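Local coordinates for protein 2-hydroxyhepta-2,4-diene-1,7-dioate isomerase (PDB 3QDF) that probably acts as a metal-dependent isomerase or acetylpyruvate hydrolase of the fumarylacetoacetate hydrolase family, and binds zinc, at residues Pro187-Leu192 and Arg205-Ile210; Val200-Arg205 and Thr234-Gly239; Gly122-Val127 and Ile251-Ile256. One frame throughout, in Å; residues are numbered along the deposited sequence.

Contact 1 of 3, residues Pro187-Leu192 and Arg205-Ile210. With ZN (zinc ion), chain C.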
ATOM      1  N   PRO A 187       4.540  11.506   7.180  1.00 26.89           N
ATOM      2  CA  PRO A 187       3.925  11.459   5.846  1.00 25.72           C
ATOM      3  C   PRO A 187       3.687  12.802   5.178  1.00 25.87           C
ATOM      4  O   PRO A 187       3.183  12.819   4.055  1.00 25.43           O
ATOM      5  CB  PRO A 187       2.550  10.828   6.118  1.00 24.37           C
ATOM      6  CG  PRO A 187       2.211  11.306   7.497  1.00 25.42           C
ATOM      7  CD  PRO A 187       3.537  11.307   8.256  1.00 26.55           C
ATOM      8  N   ALA A 188       4.005  13.910   5.855  1.00 26.10           N
ATOM      9  CA  ALA A 188       3.551  15.233   5.395  1.00 26.55           C
ATOM     10  C   ALA A 188       4.164  15.696   4.077  1.00 27.06           C
ATOM     11  O   ALA A 188       3.524  16.423   3.318  1.00 27.06           O
ATOM     12  CB  ALA A 188       3.778  16.314   6.495  1.00 27.85           C
ATOM     13  N   ASP A 189       5.415  15.314   3.825  1.00 27.46           N
ATOM     14  CA  ASP A 189       6.122  15.814   2.649  1.00 27.92           C
ATOM     15  C   ASP A 189       7.125  14.818   2.097  1.00 27.70           C
ATOM     16  O   ASP A 189       8.334  15.037   2.164  1.00 28.33           O
ATOM     17  CB  ASP A 189       6.833  17.133   2.960  1.00 29.61           C
ATOM     18  CG  ASP A 189       7.376  17.803   1.712  1.00 30.56           C
ATOM     19  OD1 ASP A 189       6.861  17.515   0.617  1.00 30.89           O
ATOM     20  OD2 ASP A 189       8.324  18.606   1.827  1.00 33.82           O
ATOM     21  N   LEU A 190       6.622  13.732   1.533  1.00 26.31           N
ATOM     22  CA  LEU A 190       7.490  12.694   1.016  1.00 26.24           C
ATOM     23  C   LEU A 190       7.319  12.617  -0.477  1.00 26.85           C
ATOM     24  O   LEU A 190       6.202  12.741  -0.978  1.00 26.12           O
ATOM     25  CB  LEU A 190       7.095  11.344   1.612  1.00 24.95           C
ATOM     26  CG  LEU A 190       7.164  11.137   3.116  1.00 24.39           C
ATOM     27  CD1 LEU A 190       6.652   9.708   3.440  1.00 21.40           C
ATOM     28  CD2 LEU A 190       8.588  11.375   3.647  1.00 24.35           C
ATOM     29  N   GLU A 191       8.417  12.379  -1.192  1.00 27.60           N
ATOM     30  CA  GLU A 191       8.313  12.188  -2.632  1.00 28.07           C
ATOM     31  C   GLU A 191       7.661  10.849  -2.969  1.00 26.50           C
ATOM     32  O   GLU A 191       7.930   9.848  -2.319  1.00 25.35           O
ATOM     33  CB  GLU A 191       9.675  12.240  -3.313  1.00 29.21           C
ATOM     34  CG  GLU A 191       9.510  12.118  -4.822  1.00 32.85           C
ATOM     35  CD  GLU A 191      10.811  12.089  -5.572  1.00 37.98           C
ATOM     36  OE1 GLU A 191      11.357  13.177  -5.806  1.00 39.27           O
ATOM     37  OE2 GLU A 191      11.268  10.978  -5.941  1.00 41.67           O
ATOM     38  N   LEU A 192       6.834  10.840  -4.013  1.00 25.91           N
ATOM     39  CA  LEU A 192       6.320   9.602  -4.584  1.00 25.44           C
ATOM     40  C   LEU A 192       6.637   9.551  -6.085  1.00 26.44           C
ATOM     41  O   LEU A 192       6.353  10.496  -6.828  1.00 27.62           O
ATOM     42  CB  LEU A 192       4.808   9.479  -4.332  1.00 23.68           C
ATOM     43  CG  LEU A 192       4.007   8.298  -4.880  1.00 24.45           C
ATOM     44  CD1 LEU A 192       2.616   8.271  -4.207  1.00 23.66           C
ATOM     45  CD2 LEU A 192       3.864   8.334  -6.418  1.00 22.68           C
ATOM     46  N   ARG A 205       5.035  15.075  -4.569  1.00 28.62           N
ATOM     47  CA  ARG A 205       5.247  14.967  -3.122  1.00 28.30           C
ATOM     48  C   ARG A 205       3.897  14.895  -2.414  1.00 27.62           C
ATOM     49  O   ARG A 205       2.923  15.514  -2.860  1.00 27.79           O
ATOM     50  CB  ARG A 205       6.080  16.143  -2.598  1.00 29.19           C
ATOM     51  CG  ARG A 205       7.391  16.374  -3.349  1.00 30.82           C
ATOM     52  CD  ARG A 205       8.276  17.378  -2.613  1.00 31.51           C
ATOM     53  NE  ARG A 205       8.775  16.800  -1.364  1.00 30.87           N
ATOM     54  CZ  ARG A 205       9.832  15.995  -1.269  1.00 33.23           C
ATOM     55  NH1 ARG A 205      10.195  15.501  -0.084  1.00 31.24           N
ATOM     56  NH2 ARG A 205      10.535  15.672  -2.353  1.00 33.42           N
ATOM     57  N   THR A 206       3.842  14.140  -1.321  1.00 26.61           N
ATOM     58  CA  THR A 206       2.624  14.011  -0.530  1.00 26.48           C
ATOM     59  C   THR A 206       2.172  15.354   0.071  1.00 28.24           C
ATOM     60  O   THR A 206       1.037  15.467   0.520  1.00 27.82           O
ATOM     61  CB  THR A 206       2.780  12.961   0.593  1.00 25.67           C
ATOM     62  OG1 THR A 206       3.833  13.362   1.485  1.00 26.86           O
ATOM     63  CG2 THR A 206       3.107  11.579  -0.006  1.00 23.63           C
ATOM     64  N   SER A 207       3.044  16.375   0.051  1.00 29.22           N
ATOM     65  CA  SER A 207       2.663  17.712   0.512  1.00 30.70           C
ATOM     66  C   SER A 207       1.634  18.360  -0.425  1.00 31.25           C
ATOM     67  O   SER A 207       1.059  19.402  -0.097  1.00 31.91           O
ATOM     68  CB  SER A 207       3.882  18.628   0.687  1.00 31.74           C
ATOM     69  OG  SER A 207       4.696  18.631  -0.473  1.00 33.36           O
ATOM     70  N   LEU A 208       1.402  17.732  -1.575  1.00 31.04           N
ATOM     71  CA  LEU A 208       0.378  18.198  -2.520  1.00 31.57           C
ATOM     72  C   LEU A 208      -0.991  17.551  -2.304  1.00 30.35           C
ATOM     73  O   LEU A 208      -1.927  17.801  -3.080  1.00 30.96           O
ATOM     74  CB  LEU A 208       0.844  17.987  -3.965  1.00 32.39           C
ATOM     75  CG  LEU A 208       2.080  18.773  -4.440  1.00 35.26           C
ATOM     76  CD1 LEU A 208       2.514  18.261  -5.810  1.00 36.96           C
ATOM     77  CD2 LEU A 208       1.829  20.297  -4.500  1.00 36.98           C
ATOM     78  N   MET A 209      -1.117  16.710  -1.275  1.00 28.70           N
ATOM     79  CA  MET A 209      -2.422  16.131  -0.920  1.00 27.46           C
ATOM     80  C   MET A 209      -3.394  17.211  -0.485  1.00 27.19           C
ATOM     81  O   MET A 209      -3.040  18.082   0.315  1.00 27.96           O
ATOM     82  CB  MET A 209      -2.295  15.065   0.177  1.00 26.32           C
ATOM     83  CG  MET A 209      -1.622  13.779  -0.304  1.00 27.48           C
ATOM     84  SD  MET A 209      -1.045  12.688   1.031  1.00 32.30           S
ATOM     85  CE  MET A 209      -2.607  12.091   1.653  1.00 25.94           C
ATOM     86  N   ILE A 210      -4.613  17.136  -1.018  1.00 26.65           N
ATOM     87  CA  ILE A 210      -5.704  18.047  -0.674  1.00 27.12           C
ATOM     88  C   ILE A 210      -6.109  17.794   0.792  1.00 26.98           C
ATOM     89  O   ILE A 210      -6.163  18.715   1.593  1.00 28.23           O
ATOM     90  CB  ILE A 210      -6.903  17.879  -1.676  1.00 27.27           C
ATOM     91  CG1 ILE A 210      -6.458  18.266  -3.101  1.00 27.37           C
ATOM     92  CG2 ILE A 210      -8.121  18.700  -1.245  1.00 27.83           C
ATOM     93  CD1 ILE A 210      -7.376  17.725  -4.209  1.00 26.03           C
TER
HETATM   94 ZN    ZN C 267      12.422  12.792  -7.623  1.00 36.98          ZN
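Arg205 takes hold of Asp189 side-on with two nitrogens, NE and NH1. Arg205 NE gives a hydrogen bond to Asp189 OD1 at 2.8 Å as part of a salt bridge; OD1 lies in the guanidinium plane, while NE meets it from above the carboxylate plane, the two planes 77° apart. Arg205 NH1 reaches the backbone, 3.0 Å from Asp189 O, and is also salt-bridged to Glu254. One guanidinium face lies over Leu190 C and Glu191 N, and Arg205 NH2 lies 3.7 Å from Glu191 CB. Arg205 and Glu191 form an antiparallel non-hydrogen-bonded pair where the hairpin of strands 191-196 and 199-205 opens; Glu191 OE1 binds zinc together with His203, on the face that also carries Arg205. Next, Thr206 starts a short 3-10 turn. Its N bonds Leu190 O, and its OG1, set between backbone N and carbonyl carbon (chi1 61°), donates to Pro187 O at 2.7 Å and accepts from Leu190 N at 2.8 Å. The latter bond is almost straight at 175°; the buried hydroxyl thus joins the two ends of 187-190. Ser207 OG donates to Asp189 OD1 at 2.7 Å, from the carboxylate face opposite Arg205 NE.

Contact 2 of 3, residues Val200-Arg205 and Thr234-Gly239. With ZN (zinc ion), chain C.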
ATOM      1  N   VAL A 200       9.625   7.149 -15.782  1.00 32.48           N
ATOM      2  CA  VAL A 200       8.880   7.868 -14.739  1.00 31.13           C
ATOM      3  C   VAL A 200       7.549   8.423 -15.269  1.00 31.19           C
ATOM      4  O   VAL A 200       7.520   9.156 -16.281  1.00 32.31           O
ATOM      5  CB  VAL A 200       9.725   9.004 -14.102  1.00 31.73           C
ATOM      6  CG1 VAL A 200       8.867   9.850 -13.157  1.00 30.32           C
ATOM      7  CG2 VAL A 200      10.955   8.426 -13.361  1.00 30.87           C
ATOM      8  N   LYS A 201       6.463   8.068 -14.578  1.00 29.45           N
ATOM      9  CA  LYS A 201       5.096   8.442 -14.963  1.00 29.38           C
ATOM     10  C   LYS A 201       4.445   9.372 -13.957  1.00 28.56           C
ATOM     11  O   LYS A 201       3.725  10.285 -14.342  1.00 28.90           O
ATOM     12  CB  LYS A 201       4.212   7.197 -15.145  1.00 28.62           C
ATOM     13  CG  LYS A 201       4.714   6.203 -16.192  1.00 29.63           C
ATOM     14  CD  LYS A 201       4.768   6.805 -17.585  1.00 31.72           C
ATOM     15  CE  LYS A 201       5.391   5.837 -18.569  1.00 33.54           C
ATOM     16  NZ  LYS A 201       5.629   6.525 -19.865  1.00 36.66           N
ATOM     17  N   GLN A 202       4.675   9.106 -12.671  1.00 26.81           N
ATOM     18  CA  GLN A 202       4.217   9.973 -11.600  1.00 26.41           C
ATOM     19  C   GLN A 202       5.441  10.445 -10.857  1.00 26.79           C
ATOM     20  O   GLN A 202       6.387   9.674 -10.636  1.00 26.94           O
ATOM     21  CB  GLN A 202       3.299   9.227 -10.620  1.00 24.85           C
ATOM     22  CG  GLN A 202       2.086   8.618 -11.289  1.00 24.77           C
ATOM     23  CD  GLN A 202       1.114   8.031 -10.292  1.00 23.12           C
ATOM     24  OE1 GLN A 202       1.364   6.971  -9.701  1.00 21.02           O
ATOM     25  NE2 GLN A 202      -0.015   8.703 -10.113  1.00 22.00           N
ATOM     26  N   HIS A 203       5.420  11.706 -10.451  1.00 27.23           N
ATOM     27  CA  HIS A 203       6.553  12.289  -9.750  1.00 28.02           C
ATOM     28  C   HIS A 203       6.041  13.482  -8.977  1.00 28.18           C
ATOM     29  O   HIS A 203       5.897  14.566  -9.536  1.00 28.85           O
ATOM     30  CB  HIS A 203       7.631  12.692 -10.764  1.00 29.55           C
ATOM     31  CG  HIS A 203       8.999  12.850 -10.180  1.00 29.73           C
ATOM     32  ND1 HIS A 203      10.025  13.451 -10.871  1.00 32.49           N
ATOM     33  CD2 HIS A 203       9.511  12.505  -8.973  1.00 29.31           C
ATOM     34  CE1 HIS A 203      11.119  13.456 -10.125  1.00 32.54           C
ATOM     35  NE2 HIS A 203      10.833  12.892  -8.966  1.00 30.32           N
ATOM     36  N   ALA A 204       5.735  13.271  -7.696  1.00 27.42           N
ATOM     37  CA  ALA A 204       5.133  14.326  -6.876  1.00 28.23           C
ATOM     38  C   ALA A 204       5.396  14.104  -5.396  1.00 27.63           C
ATOM     39  O   ALA A 204       5.937  13.080  -5.007  1.00 27.89           O
ATOM     40  CB  ALA A 204       3.618  14.421  -7.154  1.00 27.42           C
ATOM     41  N   ARG A 205       5.035  15.075  -4.569  1.00 28.62           N
ATOM     42  CA  ARG A 205       5.247  14.967  -3.122  1.00 28.30           C
ATOM     43  C   ARG A 205       3.897  14.895  -2.414  1.00 27.62           C
ATOM     44  O   ARG A 205       2.923  15.514  -2.860  1.00 27.79           O
ATOM     45  CB  ARG A 205       6.080  16.143  -2.598  1.00 29.19           C
ATOM     46  CG  ARG A 205       7.391  16.374  -3.349  1.00 30.82           C
ATOM     47  CD  ARG A 205       8.276  17.378  -2.613  1.00 31.51           C
ATOM     48  NE  ARG A 205       8.775  16.800  -1.364  1.00 30.87           N
ATOM     49  CZ  ARG A 205       9.832  15.995  -1.269  1.00 33.23           C
ATOM     50  NH1 ARG A 205      10.195  15.501  -0.084  1.00 31.24           N
ATOM     51  NH2 ARG A 205      10.535  15.672  -2.353  1.00 33.42           N
ATOM     52  N   THR A 234      -4.394   6.756   0.059  1.00 17.71           N
ATOM     53  CA  THR A 234      -4.649   8.189   0.232  1.00 17.46           C
ATOM     54  C   THR A 234      -4.761   9.011  -1.061  1.00 18.89           C
ATOM     55  O   THR A 234      -4.801  10.250  -1.015  1.00 19.58           O
ATOM     56  CB  THR A 234      -3.610   8.820   1.148  1.00 18.12           C
ATOM     57  OG1 THR A 234      -2.329   8.809   0.507  1.00 18.36           O
ATOM     58  CG2 THR A 234      -3.526   8.051   2.485  1.00 16.26           C
ATOM     59  N   GLY A 235      -4.834   8.323  -2.202  1.00 19.01           N
ATOM     60  CA  GLY A 235      -5.056   8.992  -3.494  1.00 19.87           C
ATOM     61  C   GLY A 235      -3.765   8.999  -4.285  1.00 20.67           C
ATOM     62  O   GLY A 235      -2.696   8.743  -3.732  1.00 20.20           O
ATOM     63  N   THR A 236      -3.874   9.265  -5.581  1.00 21.43           N
ATOM     64  CA  THR A 236      -2.736   9.219  -6.469  1.00 22.32           C
ATOM     65  C   THR A 236      -2.507  10.598  -7.115  1.00 24.64           C
ATOM     66  O   THR A 236      -3.486  11.325  -7.425  1.00 25.05           O
ATOM     67  CB  THR A 236      -2.932   8.114  -7.559  1.00 22.16           C
ATOM     68  OG1 THR A 236      -1.666   7.761  -8.140  1.00 21.91           O
ATOM     69  CG2 THR A 236      -3.895   8.581  -8.679  1.00 21.35           C
ATOM     70  N   PRO A 237      -1.219  10.979  -7.317  1.00 25.64           N
ATOM     71  CA  PRO A 237      -0.905  12.206  -8.071  1.00 26.54           C
ATOM     72  C   PRO A 237      -1.162  12.119  -9.570  1.00 26.88           C
ATOM     73  O   PRO A 237      -1.575  11.068 -10.085  1.00 25.43           O
ATOM     74  CB  PRO A 237       0.602  12.417  -7.821  1.00 27.04           C
ATOM     75  CG  PRO A 237       1.112  11.086  -7.353  1.00 26.55           C
ATOM     76  CD  PRO A 237      -0.017  10.386  -6.688  1.00 25.24           C
ATOM     77  N   ALA A 238      -0.893  13.232 -10.262  1.00 28.07           N
ATOM     78  CA  ALA A 238      -0.971  13.279 -11.723  1.00 28.73           C
ATOM     79  C   ALA A 238      -0.053  12.197 -12.349  1.00 28.62           C
ATOM     80  O   ALA A 238       0.933  11.737 -11.730  1.00 27.55           O
ATOM     81  CB  ALA A 238      -0.589  14.689 -12.226  1.00 30.22           C
ATOM     82  N   GLY A 239      -0.395  11.788 -13.563  1.00 29.32           N
ATOM     83  CA  GLY A 239       0.459  10.909 -14.356  1.00 29.42           C
ATOM     84  C   GLY A 239       0.017   9.463 -14.405  1.00 28.79           C
ATOM     85  O   GLY A 239       0.789   8.593 -14.855  1.00 28.92           O
TER
HETATM   86 ZN    ZN C 267      12.422  12.792  -7.623  1.00 36.98          ZN
HETATM   87  O   HOH W   1       3.046  13.068 -10.858  1.00 17.83           O
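Gln202 reaches across to the loop at Thr236 and Pro237, its side chain meeting that of Thr236 at about a right angle. CG lies anti to the carbonyl carbon (chi1 -58°) and the chain runs on extended, which brings NE2 to Thr236 OG1 and Pro237 O. Gln202 NE2 donates to Thr236 OG1 at 2.7 Å along a nearly straight line (169°), with the hydroxyl oxygen in the amide plane. Gln202 NE2 also makes a weak, bent bond to Pro237 O at 2.8 Å and lies near CG and CD of the proline ring. OE1 turns to other partners, Thr194 OG1 and Gly122 N, so that both ends of this buried amide are engaged and its rotation is fixed. Thr236 OG1 also bonds Gly122 O and thereby links the amide to the strand that carries Glu121 and Glu123 of the other zinc site.

Strand 199-205 is one of the two outermost strands of its five-stranded sheet within the chain, and Lys201 and Gln202 both face Thr194 in a classic beta bulge. From Gln202 onward the side chains alternate: Gln202 and Ala204 point to the loop, whereas His203 points away and binds zinc through His203 NE2 at 2.1 Å, a site shared with Glu191.

Ala204 sets its methyl against the proline ring, Ala204 CB to Pro237 CB 3.7 Å. A water also bridges the backbones, accepting from His203 N at 2.8 Å and donating to Ala238 O at 2.6 Å. At the bulge, Gly239, whose phi is positive, brings its CA to 3.3 Å from Lys201 O in a CA-H...O contact.

Contact 3 of 3, residues Gly122-Val127 and Ile251-Ile256. With ZN (zinc ion), chain B.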
ATOM      1  N   GLY A 122      -0.034   4.953  -8.088  1.00 21.61           N
ATOM      2  CA  GLY A 122       0.868   4.914  -6.930  1.00 20.37           C
ATOM      3  C   GLY A 122       0.317   5.767  -5.817  1.00 19.97           C
ATOM      4  O   GLY A 122      -0.070   6.911  -6.058  1.00 19.70           O
ATOM      5  N   GLU A 123       0.272   5.213  -4.597  1.00 19.24           N
ATOM      6  CA  GLU A 123      -0.322   5.911  -3.455  1.00 18.61           C
ATOM      7  C   GLU A 123       0.386   5.615  -2.144  1.00 18.83           C
ATOM      8  O   GLU A 123       0.790   4.463  -1.866  1.00 18.23           O
ATOM      9  CB  GLU A 123      -1.808   5.538  -3.299  1.00 18.27           C
ATOM     10  CG  GLU A 123      -2.568   5.571  -4.611  1.00 17.00           C
ATOM     11  CD  GLU A 123      -4.072   5.698  -4.489  1.00 18.96           C
ATOM     12  OE1 GLU A 123      -4.646   5.741  -3.358  1.00 19.68           O
ATOM     13  OE2 GLU A 123      -4.689   5.739  -5.573  1.00 18.84           O
ATOM     14  N   LEU A 124       0.493   6.653  -1.315  1.00 19.01           N
ATOM     15  CA  LEU A 124       0.876   6.468   0.077  1.00 18.61           C
ATOM     16  C   LEU A 124      -0.239   5.701   0.799  1.00 17.92           C
ATOM     17  O   LEU A 124      -1.415   6.040   0.689  1.00 17.66           O
ATOM     18  CB  LEU A 124       1.110   7.822   0.742  1.00 19.17           C
ATOM     19  CG  LEU A 124       1.336   7.796   2.253  1.00 20.43           C
ATOM     20  CD1 LEU A 124       2.763   7.286   2.568  1.00 20.83           C
ATOM     21  CD2 LEU A 124       1.054   9.191   2.890  1.00 18.69           C
ATOM     22  N   ALA A 125       0.138   4.671   1.540  1.00 17.52           N
ATOM     23  CA  ALA A 125      -0.840   3.910   2.283  1.00 17.93           C
ATOM     24  C   ALA A 125      -0.639   4.066   3.792  1.00 18.00           C
ATOM     25  O   ALA A 125       0.494   4.008   4.297  1.00 18.18           O
ATOM     26  CB  ALA A 125      -0.769   2.458   1.889  1.00 16.69           C
ATOM     27  N   ILE A 126      -1.756   4.234   4.489  1.00 18.34           N
ATOM     28  CA  ILE A 126      -1.795   4.267   5.945  1.00 18.22           C
ATOM     29  C   ILE A 126      -2.150   2.879   6.443  1.00 18.38           C
ATOM     30  O   ILE A 126      -3.072   2.249   5.911  1.00 18.21           O
ATOM     31  CB  ILE A 126      -2.903   5.205   6.440  1.00 18.88           C
ATOM     32  CG1 ILE A 126      -2.722   6.614   5.872  1.00 18.30           C
ATOM     33  CG2 ILE A 126      -2.952   5.243   7.986  1.00 18.61           C
ATOM     34  CD1 ILE A 126      -4.000   7.488   5.982  1.00 15.59           C
ATOM     35  N   VAL A 127      -1.421   2.388   7.449  1.00 17.65           N
ATOM     36  CA  VAL A 127      -1.843   1.171   8.140  1.00 17.08           C
ATOM     37  C   VAL A 127      -2.279   1.528   9.561  1.00 17.65           C
ATOM     38  O   VAL A 127      -1.518   2.163  10.317  1.00 17.81           O
ATOM     39  CB  VAL A 127      -0.728   0.099   8.146  1.00 17.49           C
ATOM     40  CG1 VAL A 127      -1.243  -1.179   8.780  1.00 16.58           C
ATOM     41  CG2 VAL A 127      -0.281  -0.170   6.695  1.00 16.21           C
ATOM     42  N   ILE A 251       6.630   1.669  -7.674  1.00 24.32           N
ATOM     43  CA  ILE A 251       6.273   2.896  -6.976  1.00 23.43           C
ATOM     44  C   ILE A 251       7.258   3.041  -5.819  1.00 23.19           C
ATOM     45  O   ILE A 251       7.415   2.116  -4.990  1.00 22.63           O
ATOM     46  CB  ILE A 251       4.817   2.820  -6.426  1.00 22.28           C
ATOM     47  CG1 ILE A 251       3.826   2.491  -7.552  1.00 22.80           C
ATOM     48  CG2 ILE A 251       4.408   4.097  -5.695  1.00 21.19           C
ATOM     49  CD1 ILE A 251       2.614   1.601  -7.071  1.00 17.77           C
ATOM     50  N   THR A 252       7.926   4.192  -5.765  1.00 23.09           N
ATOM     51  CA  THR A 252       8.867   4.485  -4.691  1.00 22.62           C
ATOM     52  C   THR A 252       8.344   5.658  -3.877  1.00 22.18           C
ATOM     53  O   THR A 252       7.966   6.702  -4.439  1.00 22.76           O
ATOM     54  CB  THR A 252      10.281   4.833  -5.261  1.00 24.26           C
ATOM     55  OG1 THR A 252      10.790   3.705  -5.969  1.00 25.25           O
ATOM     56  CG2 THR A 252      11.284   5.204  -4.130  1.00 22.45           C
ATOM     57  N   ILE A 253       8.305   5.484  -2.561  1.00 20.89           N
ATOM     58  CA  ILE A 253       8.036   6.586  -1.675  1.00 20.83           C
ATOM     59  C   ILE A 253       9.229   6.819  -0.762  1.00 21.35           C
ATOM     60  O   ILE A 253       9.733   5.895  -0.137  1.00 20.80           O
ATOM     61  CB  ILE A 253       6.736   6.397  -0.872  1.00 20.18           C
ATOM     62  CG1 ILE A 253       5.557   6.225  -1.838  1.00 17.66           C
ATOM     63  CG2 ILE A 253       6.502   7.636   0.074  1.00 19.88           C
ATOM     64  CD1 ILE A 253       4.190   5.977  -1.138  1.00 18.19           C
ATOM     65  N   GLU A 254       9.688   8.066  -0.741  1.00 22.72           N
ATOM     66  CA  GLU A 254      10.771   8.510   0.131  1.00 23.93           C
ATOM     67  C   GLU A 254      10.524   8.113   1.604  1.00 23.52           C
ATOM     68  O   GLU A 254       9.426   8.280   2.121  1.00 22.80           O
ATOM     69  CB  GLU A 254      10.911  10.022  -0.007  1.00 24.97           C
ATOM     70  CG  GLU A 254      11.968  10.690   0.897  1.00 27.62           C
ATOM     71  CD  GLU A 254      11.937  12.209   0.748  1.00 30.03           C
ATOM     72  OE1 GLU A 254      10.996  12.725   0.113  1.00 29.32           O
ATOM     73  OE2 GLU A 254      12.851  12.893   1.251  1.00 33.82           O
ATOM     74  N   GLY A 255      11.547   7.562   2.252  1.00 24.05           N
ATOM     75  CA  GLY A 255      11.450   7.119   3.625  1.00 23.90           C
ATOM     76  C   GLY A 255      10.792   5.764   3.789  1.00 23.64           C
ATOM     77  O   GLY A 255      10.689   5.266   4.903  1.00 23.28           O
ATOM     78  N   ILE A 256      10.335   5.163   2.687  1.00 23.31           N
ATOM     79  CA  ILE A 256       9.645   3.868   2.763  1.00 22.48           C
ATOM     80  C   ILE A 256      10.400   2.816   1.955  1.00 22.62           C
ATOM     81  O   ILE A 256      10.966   1.879   2.517  1.00 22.54           O
ATOM     82  CB  ILE A 256       8.163   3.961   2.287  1.00 21.81           C
ATOM     83  CG1 ILE A 256       7.422   5.075   3.057  1.00 22.98           C
ATOM     84  CG2 ILE A 256       7.471   2.583   2.417  1.00 20.90           C
ATOM     85  CD1 ILE A 256       5.922   5.137   2.845  1.00 20.65           C
TER
HETATM   86 ZN    ZN B 266      -6.653   5.666  -6.021  1.00 29.07          ZN
HETATM   87  O   HOH W   2      -7.175   5.780  -3.810  1.00 18.69           O
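Ile253 pushes its CD1 against the backbone of Leu124, 3.6 Å from Leu124 CA, in an interface of van der Waals contacts. CG1 of Ile253 is anti to the carbonyl carbon (chi1 -58°), which aims the ethyl arm at strand 118-128, and the Leu124 side chain crosses it at about a right angle. Leu124 in turn sends CD1 to Ile256 CD1 at 3.8 Å, methyl to methyl and again nearly perpendicular. At the other end Ile251 lays CG1, CG2 and CD1 around Gly122 CA, with CD1 nearest at 3.7 Å; Gly122 lets Ile251 approach its CA directly.

No hydrogen bond joins the two segments. Ile256 N bonds Ile253 O within its own turn, which brings Ile256 back towards Leu124.

Metal binding belongs to the other face of strand 122-127. Glu123 points away from the isoleucines and binds zinc through Glu123 OE2 at 2.0 Å, together with Glu121, Asp152 and a water. Glu123 OE1 accepts from that water at 2.6 Å and from Gly235 N, which ties down both carboxylate oxygens.

The two strands belong to different sheets and lie face to face; the axes of 122-127 and 251-253 approach to 7.5 Å at 40°. Ile251 also packs on Ile149 and Asn151 of strand 144-155, Ile253 touches Leu190, and Val213 of helix 213-223 together with Pro187 covers Leu124.

In the fold
From the N terminus, strand 118-128 comes first, and its segment 122-127 finds its partner only at 251-256, so contact 3 closes the longest loop, over 120 residues. Contacts 1 and 2 both fall within that loop. Contact 1 closes the short hairpin 191-205; contact 2 starts in the second hairpin strand and ends in the loop after strand 231-233. Their segments alternate along the chain and share Arg205. Glu191 N bonds Glu254, joining contact 1 to contact 3. Contact 1 secures the end of the hairpin, whereas contact 3 joins the five-stranded sheet to strand 118-128 and contact 2 joins it to the loop after strand 231-233, linking the surroundings of both zinc sites.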